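Phosphate-binding protein (Xanthomonas axonopodis pv. citri, PDB 5UB3) probably acts as a periplasmic ligand-binding receptor of the phosphonate-binding family, seen here with chloride, that works as a pair with a diguanylate cyclase. Local coordinates at residues L90-T95 with T206-R211; H94-V99 with F200-R205; R100-I105 with H172-D177; L116-A121 with V178-N183. All blocks are in the same frame, centred on the assembly; numbering follows the deposited sequence.

Contact 1 (L90-T95 with T206-R211)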
loop_
_atom_site.group_PDB
_atom_site.type_symbol
_atom_site.label_atom_id
_atom_site.label_comp_id
_atom_site.label_asym_id
_atom_site.label_seq_id
_atom_site.Cartn_x
_atom_site.Cartn_y
_atom_site.Cartn_z
ATOM N N LEU A 90 10.728 9.182 -2.687
ATOM C CA LEU A 90 10.371 9.219 -1.261
ATOM C C LEU A 90 10.464 7.831 -0.707
ATOM O O LEU A 90 9.850 6.886 -1.226
ATOM C CB LEU A 90 8.926 9.713 -1.096
ATOM C CG LEU A 90 8.650 11.096 -1.661
ATOM C CD1 LEU A 90 7.185 11.420 -1.583
ATOM C CD2 LEU A 90 9.469 12.159 -0.931
ATOM N N ARG A 91 11.198 7.724 0.368
ATOM C CA ARG A 91 11.265 6.489 1.087
ATOM C C ARG A 91 10.084 6.241 2.001
ATOM O O ARG A 91 9.818 5.079 2.312
ATOM C CB ARG A 91 12.460 6.544 1.966
ATOM C CG ARG A 91 13.757 6.466 1.198
ATOM C CD ARG A 91 14.732 6.127 2.295
ATOM N NE ARG A 91 16.083 6.055 1.894
ATOM C CZ ARG A 91 17.062 5.976 2.788
ATOM N NH1 ARG A 91 16.782 5.914 4.101
ATOM N NH2 ARG A 91 18.322 5.905 2.369
ATOM N N ASP A 92 9.483 7.333 2.510
ATOM C CA ASP A 92 8.423 7.277 3.533
ATOM C C ASP A 92 7.161 7.886 2.997
ATOM O O ASP A 92 7.149 8.651 2.011
ATOM C CB ASP A 92 8.814 8.061 4.799
ATOM C CG ASP A 92 9.813 7.342 5.683
ATOM O OD1 ASP A 92 10.328 6.226 5.362
ATOM O OD2 ASP A 92 10.072 7.878 6.796
ATOM N N PHE A 93 6.072 7.538 3.648
ATOM C CA PHE A 93 4.869 8.300 3.505
ATOM C C PHE A 93 4.047 8.272 4.788
ATOM O O PHE A 93 4.393 7.562 5.711
ATOM C CB PHE A 93 4.132 7.882 2.235
ATOM C CG PHE A 93 3.457 6.520 2.275
ATOM C CD1 PHE A 93 3.691 5.570 3.274
ATOM C CD2 PHE A 93 2.560 6.219 1.258
ATOM C CE1 PHE A 93 3.051 4.352 3.267
ATOM C CE2 PHE A 93 1.895 4.986 1.226
ATOM C CZ PHE A 93 2.136 4.062 2.243
ATOM N N HIS A 94 2.924 8.995 4.807
ATOM C CA HIS A 94 2.034 8.991 5.944
ATOM C C HIS A 94 0.635 9.226 5.489
ATOM O O HIS A 94 0.443 9.570 4.357
ATOM C CB HIS A 94 2.398 10.010 7.021
ATOM C CG HIS A 94 2.418 11.420 6.559
ATOM N ND1 HIS A 94 3.510 11.985 5.959
ATOM C CD2 HIS A 94 1.474 12.382 6.626
ATOM C CE1 HIS A 94 3.261 13.254 5.699
ATOM N NE2 HIS A 94 2.024 13.508 6.074
ATOM N N THR A 95 -0.297 8.975 6.401
ATOM C CA THR A 95 -1.711 9.197 6.132
ATOM C C THR A 95 -2.108 10.583 6.588
ATOM O O THR A 95 -1.650 11.054 7.633
ATOM C CB THR A 95 -2.553 8.080 6.719
ATOM O OG1 THR A 95 -2.340 6.913 5.907
ATOM C CG2 THR A 95 -4.028 8.456 6.664
ATOM N N THR A 206 -0.663 11.187 10.321
ATOM C CA THR A 206 -0.040 10.128 11.059
ATOM C C THR A 206 1.469 10.263 10.974
ATOM O O THR A 206 1.988 11.072 10.206
ATOM C CB THR A 206 -0.448 8.716 10.547
ATOM O OG1 THR A 206 0.150 8.450 9.275
ATOM C CG2 THR A 206 -1.991 8.594 10.442
ATOM N N ALA A 207 2.137 9.425 11.748
ATOM C CA ALA A 207 3.622 9.306 11.704
ATOM C C ALA A 207 3.983 8.654 10.392
ATOM O O ALA A 207 3.180 7.871 9.853
ATOM C CB ALA A 207 4.136 8.444 12.878
ATOM N N PRO A 208 5.181 8.936 9.880
ATOM C CA PRO A 208 5.547 8.327 8.586
ATOM C C PRO A 208 5.993 6.922 8.793
ATOM O O PRO A 208 6.405 6.562 9.880
ATOM C CB PRO A 208 6.694 9.208 8.094
ATOM C CG PRO A 208 7.337 9.620 9.374
ATOM C CD PRO A 208 6.172 9.927 10.289
ATOM N N VAL A 209 5.848 6.122 7.754
ATOM C CA VAL A 209 6.359 4.752 7.736
ATOM C C VAL A 209 7.089 4.612 6.426
ATOM O O VAL A 209 6.839 5.380 5.512
ATOM C CB VAL A 209 5.195 3.710 7.848
ATOM C CG1 VAL A 209 4.452 3.836 9.183
ATOM C CG2 VAL A 209 4.258 3.867 6.690
ATOM N N PRO A 210 7.943 3.579 6.296
ATOM C CA PRO A 210 8.475 3.329 5.001
ATOM C C PRO A 210 7.356 3.005 4.045
ATOM O O PRO A 210 6.417 2.321 4.377
ATOM C CB PRO A 210 9.403 2.148 5.163
ATOM C CG PRO A 210 9.327 1.741 6.556
ATOM C CD PRO A 210 8.260 2.530 7.261
ATOM N N ARG A 211 7.535 3.517 2.865
ATOM C CA ARG A 211 6.548 3.558 1.831
ATOM C C ARG A 211 6.268 2.225 1.153
ATOM O O ARG A 211 5.117 1.831 0.938
ATOM C CB ARG A 211 7.119 4.532 0.822
ATOM C CG ARG A 211 6.337 4.574 -0.398
ATOM C CD ARG A 211 6.226 5.941 -0.926
ATOM N NE ARG A 211 5.096 5.871 -1.808
ATOM C CZ ARG A 211 4.904 6.692 -2.816
ATOM N NH1 ARG A 211 5.762 7.684 -3.091
ATOM N NH2 ARG A 211 3.823 6.498 -3.544
#

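Contact 2 (H94-V99 with F200-R205)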
loop_
_atom_site.group_PDB
_atom_site.type_symbol
_atom_site.label_atom_id
_atom_site.label_comp_id
_atom_site.label_asym_id
_atom_site.label_seq_id
_atom_site.Cartn_x
_atom_site.Cartn_y
_atom_site.Cartn_z
ATOM N N HIS A 94 2.924 8.995 4.807
ATOM C CA HIS A 94 2.034 8.991 5.944
ATOM C C HIS A 94 0.635 9.226 5.489
ATOM O O HIS A 94 0.443 9.570 4.357
ATOM C CB HIS A 94 2.398 10.010 7.021
ATOM C CG HIS A 94 2.418 11.420 6.559
ATOM N ND1 HIS A 94 3.510 11.985 5.959
ATOM C CD2 HIS A 94 1.474 12.382 6.626
ATOM C CE1 HIS A 94 3.261 13.254 5.699
ATOM N NE2 HIS A 94 2.024 13.508 6.074
ATOM N N THR A 95 -0.297 8.975 6.401
ATOM C CA THR A 95 -1.711 9.197 6.132
ATOM C C THR A 95 -2.108 10.583 6.588
ATOM O O THR A 95 -1.650 11.054 7.633
ATOM C CB THR A 95 -2.553 8.080 6.719
ATOM O OG1 THR A 95 -2.340 6.913 5.907
ATOM C CG2 THR A 95 -4.028 8.456 6.664
ATOM N N LEU A 96 -2.905 11.244 5.762
ATOM C CA LEU A 96 -3.576 12.449 6.179
ATOM C C LEU A 96 -5.077 12.268 6.160
ATOM O O LEU A 96 -5.645 11.507 5.349
ATOM C CB LEU A 96 -3.115 13.638 5.369
ATOM C CG LEU A 96 -3.036 13.616 3.862
ATOM C CD1 LEU A 96 -4.463 13.687 3.384
ATOM C CD2 LEU A 96 -2.198 14.763 3.261
ATOM N N PHE A 97 -5.716 12.907 7.110
ATOM C CA PHE A 97 -7.170 12.903 7.162
ATOM C C PHE A 97 -7.565 14.258 6.685
ATOM O O PHE A 97 -7.005 15.251 7.122
ATOM C CB PHE A 97 -7.660 12.705 8.571
ATOM C CG PHE A 97 -7.438 11.315 9.120
ATOM C CD1 PHE A 97 -6.185 10.918 9.524
ATOM C CD2 PHE A 97 -8.490 10.445 9.275
ATOM C CE1 PHE A 97 -5.983 9.663 10.054
ATOM C CE2 PHE A 97 -8.306 9.182 9.787
ATOM C CZ PHE A 97 -7.045 8.799 10.210
ATOM N N PHE A 98 -8.563 14.337 5.823
ATOM C CA PHE A 98 -8.978 15.614 5.345
ATOM C C PHE A 98 -10.494 15.730 5.318
ATOM O O PHE A 98 -11.204 14.730 5.234
ATOM C CB PHE A 98 -8.392 15.870 3.964
ATOM C CG PHE A 98 -8.915 14.959 2.928
ATOM C CD1 PHE A 98 -8.292 13.731 2.698
ATOM C CD2 PHE A 98 -10.067 15.294 2.187
ATOM C CE1 PHE A 98 -8.797 12.853 1.759
ATOM C CE2 PHE A 98 -10.563 14.438 1.247
ATOM C CZ PHE A 98 -9.947 13.212 1.032
ATOM N N VAL A 99 -10.957 16.957 5.392
ATOM C CA VAL A 99 -12.378 17.294 5.285
ATOM C C VAL A 99 -12.639 18.450 4.358
ATOM O O VAL A 99 -11.718 19.178 3.973
ATOM C CB VAL A 99 -12.931 17.742 6.631
ATOM C CG1 VAL A 99 -12.739 16.636 7.658
ATOM C CG2 VAL A 99 -12.301 19.059 7.092
ATOM N N PHE A 200 -10.738 21.422 0.471
ATOM C CA PHE A 200 -10.359 20.584 1.588
ATOM C C PHE A 200 -9.325 21.183 2.526
ATOM O O PHE A 200 -8.472 21.958 2.135
ATOM C CB PHE A 200 -9.746 19.262 1.062
ATOM C CG PHE A 200 -10.690 18.376 0.331
ATOM C CD1 PHE A 200 -12.051 18.376 0.591
ATOM C CD2 PHE A 200 -10.211 17.477 -0.573
ATOM C CE1 PHE A 200 -12.896 17.514 -0.085
ATOM C CE2 PHE A 200 -11.064 16.603 -1.284
ATOM C CZ PHE A 200 -12.397 16.615 -1.015
ATOM N N ARG A 201 -9.379 20.720 3.758
ATOM C CA ARG A 201 -8.471 21.068 4.799
ATOM C C ARG A 201 -7.947 19.739 5.402
ATOM O O ARG A 201 -8.726 18.805 5.699
ATOM C CB ARG A 201 -9.290 21.858 5.823
ATOM C CG ARG A 201 -8.621 22.229 7.117
ATOM C CD ARG A 201 -9.370 23.405 7.777
ATOM N NE ARG A 201 -10.837 23.232 7.799
ATOM C CZ ARG A 201 -11.459 22.421 8.620
ATOM N NH1 ARG A 201 -10.754 21.699 9.476
ATOM N NH2 ARG A 201 -12.788 22.304 8.573
ATOM N N ILE A 202 -6.643 19.691 5.671
ATOM C CA ILE A 202 -6.062 18.568 6.421
ATOM C C ILE A 202 -6.304 18.716 7.923
ATOM O O ILE A 202 -5.991 19.736 8.504
ATOM C CB ILE A 202 -4.576 18.425 6.102
ATOM C CG1 ILE A 202 -4.418 18.140 4.587
ATOM C CG2 ILE A 202 -3.967 17.337 6.949
ATOM C CD1 ILE A 202 -3.055 18.519 4.090
ATOM N N VAL A 203 -6.904 17.702 8.551
ATOM C CA VAL A 203 -7.176 17.758 9.983
ATOM C C VAL A 203 -6.253 16.909 10.854
ATOM O O VAL A 203 -6.236 17.089 12.061
ATOM C CB VAL A 203 -8.684 17.483 10.317
ATOM C CG1 VAL A 203 -9.518 18.563 9.677
ATOM C CG2 VAL A 203 -9.145 16.094 9.901
ATOM N N HIS A 204 -5.490 15.993 10.263
ATOM C CA HIS A 204 -4.637 15.149 11.054
ATOM C C HIS A 204 -3.625 14.477 10.150
ATOM O O HIS A 204 -3.917 14.155 8.975
ATOM C CB HIS A 204 -5.447 14.089 11.739
ATOM C CG HIS A 204 -4.646 13.252 12.672
ATOM N ND1 HIS A 204 -4.385 13.639 13.970
ATOM C CD2 HIS A 204 -3.977 12.086 12.483
ATOM C CE1 HIS A 204 -3.646 12.717 14.562
ATOM N NE2 HIS A 204 -3.357 11.782 13.675
ATOM N N ARG A 205 -2.468 14.219 10.719
ATOM C CA ARG A 205 -1.399 13.497 10.002
ATOM C C ARG A 205 -0.905 12.390 10.880
ATOM O O ARG A 205 -0.725 12.639 12.052
ATOM C CB ARG A 205 -0.222 14.468 9.670
ATOM C CG ARG A 205 -0.565 15.510 8.629
ATOM C CD ARG A 205 0.608 16.421 8.283
ATOM N NE ARG A 205 0.261 17.327 7.171
ATOM C CZ ARG A 205 0.708 17.254 5.892
ATOM N NH1 ARG A 205 1.576 16.342 5.485
ATOM N NH2 ARG A 205 0.316 18.165 4.988
#

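Contact 3 (R100-I105 with H172-D177)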
loop_
_atom_site.group_PDB
_atom_site.type_symbol
_atom_site.label_atom_id
_atom_site.label_comp_id
_atom_site.label_asym_id
_atom_site.label_seq_id
_atom_site.Cartn_x
_atom_site.Cartn_y
_atom_site.Cartn_z
ATOM N N ARG A 100 -13.911 18.675 4.079
ATOM C CA ARG A 100 -14.276 19.954 3.470
ATOM C C ARG A 100 -13.923 21.112 4.388
ATOM O O ARG A 100 -14.010 21.022 5.610
ATOM C CB ARG A 100 -15.746 20.004 3.118
ATOM C CG ARG A 100 -16.066 19.094 1.943
ATOM C CD ARG A 100 -17.447 19.419 1.435
ATOM N NE ARG A 100 -17.554 20.849 1.127
ATOM C CZ ARG A 100 -17.355 21.419 -0.067
ATOM N NH1 ARG A 100 -17.057 20.698 -1.164
ATOM N NH2 ARG A 100 -17.515 22.749 -0.165
ATOM N N ARG A 101 -13.465 22.201 3.797
ATOM C CA ARG A 101 -13.023 23.330 4.609
ATOM C C ARG A 101 -14.236 23.879 5.377
ATOM O O ARG A 101 -14.087 24.312 6.482
ATOM C CB ARG A 101 -12.264 24.361 3.750
ATOM C CG ARG A 101 -12.509 25.837 4.051
ATOM C CD ARG A 101 -11.355 26.761 3.619
ATOM N NE ARG A 101 -10.091 26.514 4.341
ATOM C CZ ARG A 101 -9.881 26.641 5.669
ATOM N NH1 ARG A 101 -10.847 27.003 6.521
ATOM N NH2 ARG A 101 -8.660 26.391 6.163
ATOM N N ASP A 102 -15.434 23.794 4.807
ATOM C CA ASP A 102 -16.641 24.252 5.516
ATOM C C ASP A 102 -17.190 23.244 6.576
ATOM O O ASP A 102 -18.210 23.503 7.228
ATOM C CB ASP A 102 -17.721 24.729 4.516
ATOM C CG ASP A 102 -18.152 23.638 3.502
ATOM O OD1 ASP A 102 -17.960 22.451 3.693
ATOM O OD2 ASP A 102 -18.717 23.970 2.457
ATOM N N SER A 103 -16.484 22.129 6.795
ATOM C CA SER A 103 -16.844 21.133 7.808
ATOM C C SER A 103 -16.590 21.721 9.176
ATOM O O SER A 103 -15.698 22.512 9.360
ATOM C CB SER A 103 -15.915 19.888 7.681
ATOM O OG SER A 103 -16.094 18.959 8.750
ATOM N N PRO A 104 -17.307 21.279 10.158
ATOM C CA PRO A 104 -16.974 21.697 11.489
ATOM C C PRO A 104 -15.901 20.818 12.181
ATOM O O PRO A 104 -15.587 21.047 13.361
ATOM C CB PRO A 104 -18.290 21.499 12.195
ATOM C CG PRO A 104 -18.798 20.239 11.582
ATOM C CD PRO A 104 -18.521 20.440 10.132
ATOM N N ILE A 105 -15.346 19.844 11.463
ATOM C CA ILE A 105 -14.278 18.983 12.007
ATOM C C ILE A 105 -12.887 19.673 11.910
ATOM O O ILE A 105 -12.434 20.001 10.802
ATOM C CB ILE A 105 -14.227 17.686 11.192
ATOM C CG1 ILE A 105 -15.541 16.903 11.335
ATOM C CG2 ILE A 105 -13.008 16.863 11.609
ATOM C CD1 ILE A 105 -15.781 15.864 10.241
ATOM N N HIS A 172 -15.821 15.315 -1.165
ATOM C CA HIS A 172 -16.055 16.585 -1.808
ATOM C C HIS A 172 -17.533 16.824 -1.974
ATOM O O HIS A 172 -17.984 17.958 -1.818
ATOM C CB HIS A 172 -15.367 16.712 -3.127
ATOM C CG HIS A 172 -15.402 18.115 -3.628
ATOM N ND1 HIS A 172 -16.209 18.511 -4.666
ATOM C CD2 HIS A 172 -14.814 19.236 -3.161
ATOM C CE1 HIS A 172 -16.075 19.806 -4.858
ATOM N NE2 HIS A 172 -15.245 20.274 -3.950
ATOM N N LYS A 173 -18.266 15.729 -2.241
ATOM C CA LYS A 173 -19.651 15.803 -2.597
ATOM C C LYS A 173 -20.558 15.730 -1.384
ATOM O O LYS A 173 -21.765 15.588 -1.581
ATOM C CB LYS A 173 -19.990 14.756 -3.667
ATOM C CG LYS A 173 -19.226 15.026 -4.951
ATOM C CD LYS A 173 -19.488 13.986 -5.998
ATOM C CE LYS A 173 -18.371 13.880 -7.041
ATOM N NZ LYS A 173 -18.387 15.128 -7.820
ATOM N N HIS A 174 -20.021 15.923 -0.161
ATOM C CA HIS A 174 -20.776 15.896 1.098
ATOM C C HIS A 174 -21.414 14.518 1.392
ATOM O O HIS A 174 -22.389 14.430 2.116
ATOM C CB HIS A 174 -21.866 16.997 1.165
ATOM C CG HIS A 174 -21.327 18.386 1.229
ATOM N ND1 HIS A 174 -21.082 19.145 0.099
ATOM C CD2 HIS A 174 -21.012 19.168 2.286
ATOM C CE1 HIS A 174 -20.628 20.330 0.460
ATOM N NE2 HIS A 174 -20.562 20.364 1.783
ATOM N N LEU A 175 -20.878 13.442 0.836
ATOM C CA LEU A 175 -21.465 12.132 1.111
ATOM C C LEU A 175 -20.859 11.581 2.365
ATOM O O LEU A 175 -21.520 10.883 3.063
ATOM C CB LEU A 175 -21.215 11.195 -0.028
ATOM C CG LEU A 175 -21.872 11.705 -1.312
ATOM C CD1 LEU A 175 -21.266 10.984 -2.504
ATOM C CD2 LEU A 175 -23.388 11.547 -1.288
ATOM N N ILE A 176 -19.619 11.950 2.658
ATOM C CA ILE A 176 -18.830 11.397 3.762
ATOM C C ILE A 176 -18.041 12.564 4.347
ATOM O O ILE A 176 -17.628 13.431 3.599
ATOM C CB ILE A 176 -17.911 10.275 3.231
ATOM C CG1 ILE A 176 -18.761 9.143 2.635
ATOM C CG2 ILE A 176 -17.038 9.691 4.347
ATOM C CD1 ILE A 176 -17.963 7.955 2.082
ATOM N N ASP A 177 -17.891 12.615 5.667
ATOM C CA ASP A 177 -17.331 13.755 6.314
ATOM C C ASP A 177 -15.800 13.832 6.161
ATOM O O ASP A 177 -15.237 14.918 6.014
ATOM C CB ASP A 177 -17.665 13.732 7.796
ATOM C CG ASP A 177 -19.174 13.664 8.066
ATOM O OD1 ASP A 177 -19.896 14.476 7.521
ATOM O OD2 ASP A 177 -19.617 12.785 8.823
HETATM O O HOH W 1 -16.196 17.241 4.969
#

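Contact 4 (L116-A121 with V178-N183)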
loop_
_atom_site.group_PDB
_atom_site.type_symbol
_atom_site.label_atom_id
_atom_site.label_comp_id
_atom_site.label_asym_id
_atom_site.label_seq_id
_atom_site.Cartn_x
_atom_site.Cartn_y
_atom_site.Cartn_z
ATOM N N LEU A 116 -16.104 8.392 7.775
ATOM C CA LEU A 116 -14.793 8.380 7.170
ATOM C C LEU A 116 -14.809 7.467 5.941
ATOM O O LEU A 116 -15.210 6.353 6.053
ATOM C CB LEU A 116 -13.836 7.807 8.192
ATOM C CG LEU A 116 -12.412 7.500 7.774
ATOM C CD1 LEU A 116 -11.602 8.750 7.468
ATOM C CD2 LEU A 116 -11.756 6.776 8.924
ATOM N N ALA A 117 -14.273 7.945 4.824
ATOM C CA ALA A 117 -14.071 7.206 3.608
ATOM C C ALA A 117 -12.717 6.541 3.627
ATOM O O ALA A 117 -11.710 7.226 3.689
ATOM C CB ALA A 117 -14.123 8.160 2.392
ATOM N N LEU A 118 -12.715 5.226 3.536
ATOM C CA LEU A 118 -11.508 4.438 3.407
ATOM C C LEU A 118 -11.504 3.690 2.112
ATOM O O LEU A 118 -12.493 3.647 1.387
ATOM C CB LEU A 118 -11.469 3.474 4.555
ATOM C CG LEU A 118 -11.430 4.208 5.899
ATOM C CD1 LEU A 118 -11.317 3.199 7.040
ATOM C CD2 LEU A 118 -10.243 5.129 5.946
ATOM N N GLN A 119 -10.391 3.047 1.827
ATOM C CA GLN A 119 -10.245 2.431 0.553
ATOM C C GLN A 119 -10.653 0.969 0.437
ATOM O O GLN A 119 -11.725 0.681 -0.091
ATOM C CB GLN A 119 -8.859 2.691 0.062
ATOM C CG GLN A 119 -8.743 4.123 -0.410
ATOM C CD GLN A 119 -7.321 4.544 -0.645
ATOM O OE1 GLN A 119 -6.558 3.895 -1.393
ATOM N NE2 GLN A 119 -6.940 5.649 -0.020
ATOM N N ASN A 120 -9.781 0.059 0.787
ATOM C CA ASN A 120 -10.091 -1.359 0.863
ATOM C C ASN A 120 -9.145 -1.872 1.917
ATOM O O ASN A 120 -8.216 -1.154 2.279
ATOM C CB ASN A 120 -9.809 -2.134 -0.438
ATOM C CG ASN A 120 -8.387 -1.943 -0.931
ATOM O OD1 ASN A 120 -7.379 -2.299 -0.269
ATOM N ND2 ASN A 120 -8.288 -1.320 -2.082
ATOM N N ALA A 121 -9.308 -3.127 2.343
ATOM C CA ALA A 121 -8.585 -3.662 3.516
ATOM C C ALA A 121 -7.071 -3.856 3.316
ATOM O O ALA A 121 -6.312 -3.949 4.300
ATOM C CB ALA A 121 -9.248 -4.939 3.989
ATOM N N VAL A 178 -15.148 12.692 6.233
ATOM C CA VAL A 178 -13.676 12.674 6.319
ATOM C C VAL A 178 -13.099 11.692 5.348
ATOM O O VAL A 178 -13.680 10.633 5.068
ATOM C CB VAL A 178 -13.172 12.376 7.749
ATOM C CG1 VAL A 178 -11.672 12.521 7.839
ATOM C CG2 VAL A 178 -13.862 13.189 8.836
ATOM N N GLY A 179 -11.921 12.035 4.799
ATOM C CA GLY A 179 -11.245 11.147 3.917
ATOM C C GLY A 179 -9.851 10.846 4.418
ATOM O O GLY A 179 -9.305 11.657 5.146
ATOM N N ALA A 180 -9.322 9.661 4.077
ATOM C CA ALA A 180 -7.937 9.323 4.410
ATOM C C ALA A 180 -7.220 8.999 3.120
ATOM O O ALA A 180 -7.710 8.253 2.328
ATOM C CB ALA A 180 -7.857 8.181 5.366
ATOM N N LEU A 181 -6.070 9.637 2.912
ATOM C CA LEU A 181 -5.173 9.326 1.776
ATOM C C LEU A 181 -3.725 9.509 2.227
ATOM O O LEU A 181 -3.504 10.157 3.267
ATOM C CB LEU A 181 -5.421 10.301 0.674
ATOM C CG LEU A 181 -6.700 10.224 -0.135
ATOM C CD1 LEU A 181 -6.712 11.364 -1.132
ATOM C CD2 LEU A 181 -6.790 8.932 -0.896
ATOM N N SER A 182 -2.742 9.028 1.431
ATOM C CA SER A 182 -1.326 9.292 1.759
ATOM C C SER A 182 -1.023 10.756 1.436
ATOM O O SER A 182 -1.674 11.402 0.615
ATOM C CB SER A 182 -0.334 8.433 0.932
ATOM O OG SER A 182 -0.241 8.976 -0.360
ATOM N N ASN A 183 0.022 11.255 2.055
ATOM C CA ASN A 183 0.516 12.580 1.756
ATOM C C ASN A 183 0.946 12.697 0.333
ATOM O O ASN A 183 0.844 13.722 -0.239
ATOM C CB ASN A 183 1.659 12.921 2.676
ATOM C CG ASN A 183 2.849 12.008 2.477
ATOM O OD1 ASN A 183 2.766 10.773 2.482
ATOM N ND2 ASN A 183 3.974 12.635 2.264
#

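Contact 1 (L90-T95 with T206-R211)
Chi1 of Phe93 (72°) sets CG between the backbone N and the carbonyl carbon, and with it the ring, so that one face meets Arg211 CA. CG of Arg211, anti to its backbone N (chi1 172°), starts the chain that runs past the ring. The two side chains cross at about a right angle. Arg211 CA sits 4.2 Å from the centroid of the Phe93 ring in a CH-pi contact, while the guanidinium plane is only 19° from that of the ring. NE of Arg211 is buried here and has no partner in the model. At the rim, Val209 CG2 approaches Phe93 CE1 at 3.7 Å near the ring plane, and Val184 of helix 183-186 touches both Phe93 and Arg211.

Phe93 and Val209 form an antiparallel hydrogen-bonded pair, with Phe93 N to Val209 O at 3.0 Å and Val209 N to Phe93 O at 2.9 Å. Next to them, Asp92 and Pro210 are a non-hydrogen-bonded pair, and the Asp92 carboxylate turns to a salt bridge with Arg264. Beyond this pair, Arg211 N reaches Arg91 O at 2.8 Å. Toward the other end, Thr206 OG1 accepts from Thr95 N at 3.0 Å and donates to Ala207 O at 3.1 Å, two bonds that fix its rotation. Thr206 N returns a bond to Thr95 O at 2.9 Å.

This short antiparallel ladder, lying between the two lobes, is consistent with the interdomain hinge strands of periplasmic binding proteins.

Contact 2 (H94-V99 with F200-R205)
Phe98 and Phe200 lean together across an antiparallel strand pair that carries a classic beta bulge, with Val203 and His204 both facing Phe97. The two phenyl ring planes stand 44° apart. Phe98 CE2 lies over the Phe200 face toward its rim, 3.4 Å from Phe200 CE2, and Trp186 touches both rings.

On the other face of the strands, Phe97 and His204 run side by side and point the same way, with their rings turned 77° apart; Phe97 CD1 meets His204 CD2 at 3.9 Å. His204 NE2 is hydrogen-bonded to Glu133. Val99 and Arg201 are also aligned side by side: Val99 CG2 rests over one face of the guanidinium, 3.6 Å from Arg201 NH2, and Arg201 NH1 goes on to hydrogen-bond Ile105 O.

The bulge shows in the backbone, where Phe97 N bonds His204 O at 2.9 Å but Phe97 O takes Val203 N at 2.8 Å. Leu96 CD2 packs on Ile202 CD1 at 3.9 Å. At the far end Arg205, extended from CG to NE, brings NH1 to His94 NE2 at 2.9 Å, within the imidazole plane, though the bond is bent to 132° at the hydrogen.

Contact 3 (R100-I105 with H172-D177)
Arg100 reaches His172 and His174 with a single side chain, and most of the contact hangs on it. Among the polar bonds, NH1 of Arg100 donates to His172 O at 3.0 Å, in the carbonyl plane and on a lone pair, but bent to 139° at the hydrogen. The chain turns at chi3 (54°), placing NE beside Asp102. Arg100 and Asp102 form a salt bridge with two nitrogens, one to each oxygen: Arg100 NE meets Asp102 OD1 on its syn side at 3.1 Å, whereas Arg100 NH2 comes to Asp102 OD2 from above the carboxylate plane, also at 3.1 Å. A water joins the backbones, accepting from Arg100 N at 2.8 Å and donating to Asp177 O at 2.7 Å.

In the ring contacts, Arg100 CD lies over the His174 face, 3.5 Å from the centroid, as a CH-pi contact, and the guanidinium plane is 31° from that ring. NH1 also stands over one face of the His172 ring, whose NE2 is hydrogen-bonded to Asp199. The nearby cation would tend to disfavour protonation of His174, although Asp102, facing it tip to tip, may offset this.

The apolar share is small: Ile105 CD1 meets Asp177 CB at 3.8 Å, the two side chains crossing at about a right angle.

Two loops thus meet at the surface of one lobe. Arg100 to Ser103 is a type I beta turn, and Ser103 also opens an ST turn, its OG accepting from Ile105 N. Opposite, His174, with positive phi, is the C-prime residue of the Schellman motif that ends helix 164-172.

Contact 4 (L116-A121 with V178-N183)
Leu116 and Ala117 lie alongside Val178 and Gly179 as neighbouring parallel strands, their axes 30° apart. The main backbone bond is Ala117 N to Val178 O, 2.8 Å and almost straight. Ala180 N to Ala117 O, at 3.4 Å, is weak, and the strands diverge beyond it. Leu116 CA adds a CA-H...O contact of 3.3 Å to the same Val178 O, which therefore takes both a strong and a weak donor.

Apolar packing follows the backbone. CG of Leu116 is anti to its backbone N (chi1 172°), and CD1 reaches Val178 CG1 at 3.8 Å, the side chains crossing obliquely. Further on, Leu118 CD2 meets Ala180 CB at 3.9 Å, with Pro130 of helix 124-136 touching both residues.

Where the strands separate, the extended Gln119 side chain crosses Leu181 at about a right angle, NE2 lying 3.4 Å from Leu181 CD2. Lys164 and Val167 of helix 164-172 also touch Gln119. On the 178-182 strand, Ser182 is the N-cap of helix 183-186, its OG accepting from Asp185 N.

All the touching residues are buried. One firm and one weak backbone bond cross here, so aliphatic packing probably contributes much of the contact in this alpha/beta lobe.

From the N terminus, strand 92-100 starts two loops. Contact 1 closes the wider one, returning at 206-211, and contact 2 closes a slightly shorter one at 200-205; they share His94 and Thr95. Contacts 3 and 4 are both nested within these loops and cross each other, since 100-105, 116-121, 172-177 and 178-183 alternate along the chain. Strand 178-182 of contact 4 flanks strand 92-100, through Leu96 N to Leu181 O and Phe98 O to Gly179 N. Arg201 of contact 2 also ties in the loop of contact 3, its NH2 bonding Arg101 O. Contacts 2, 3 and 4 thus knit one lobe together, whereas contact 1 probably lies where the chain passes between lobes.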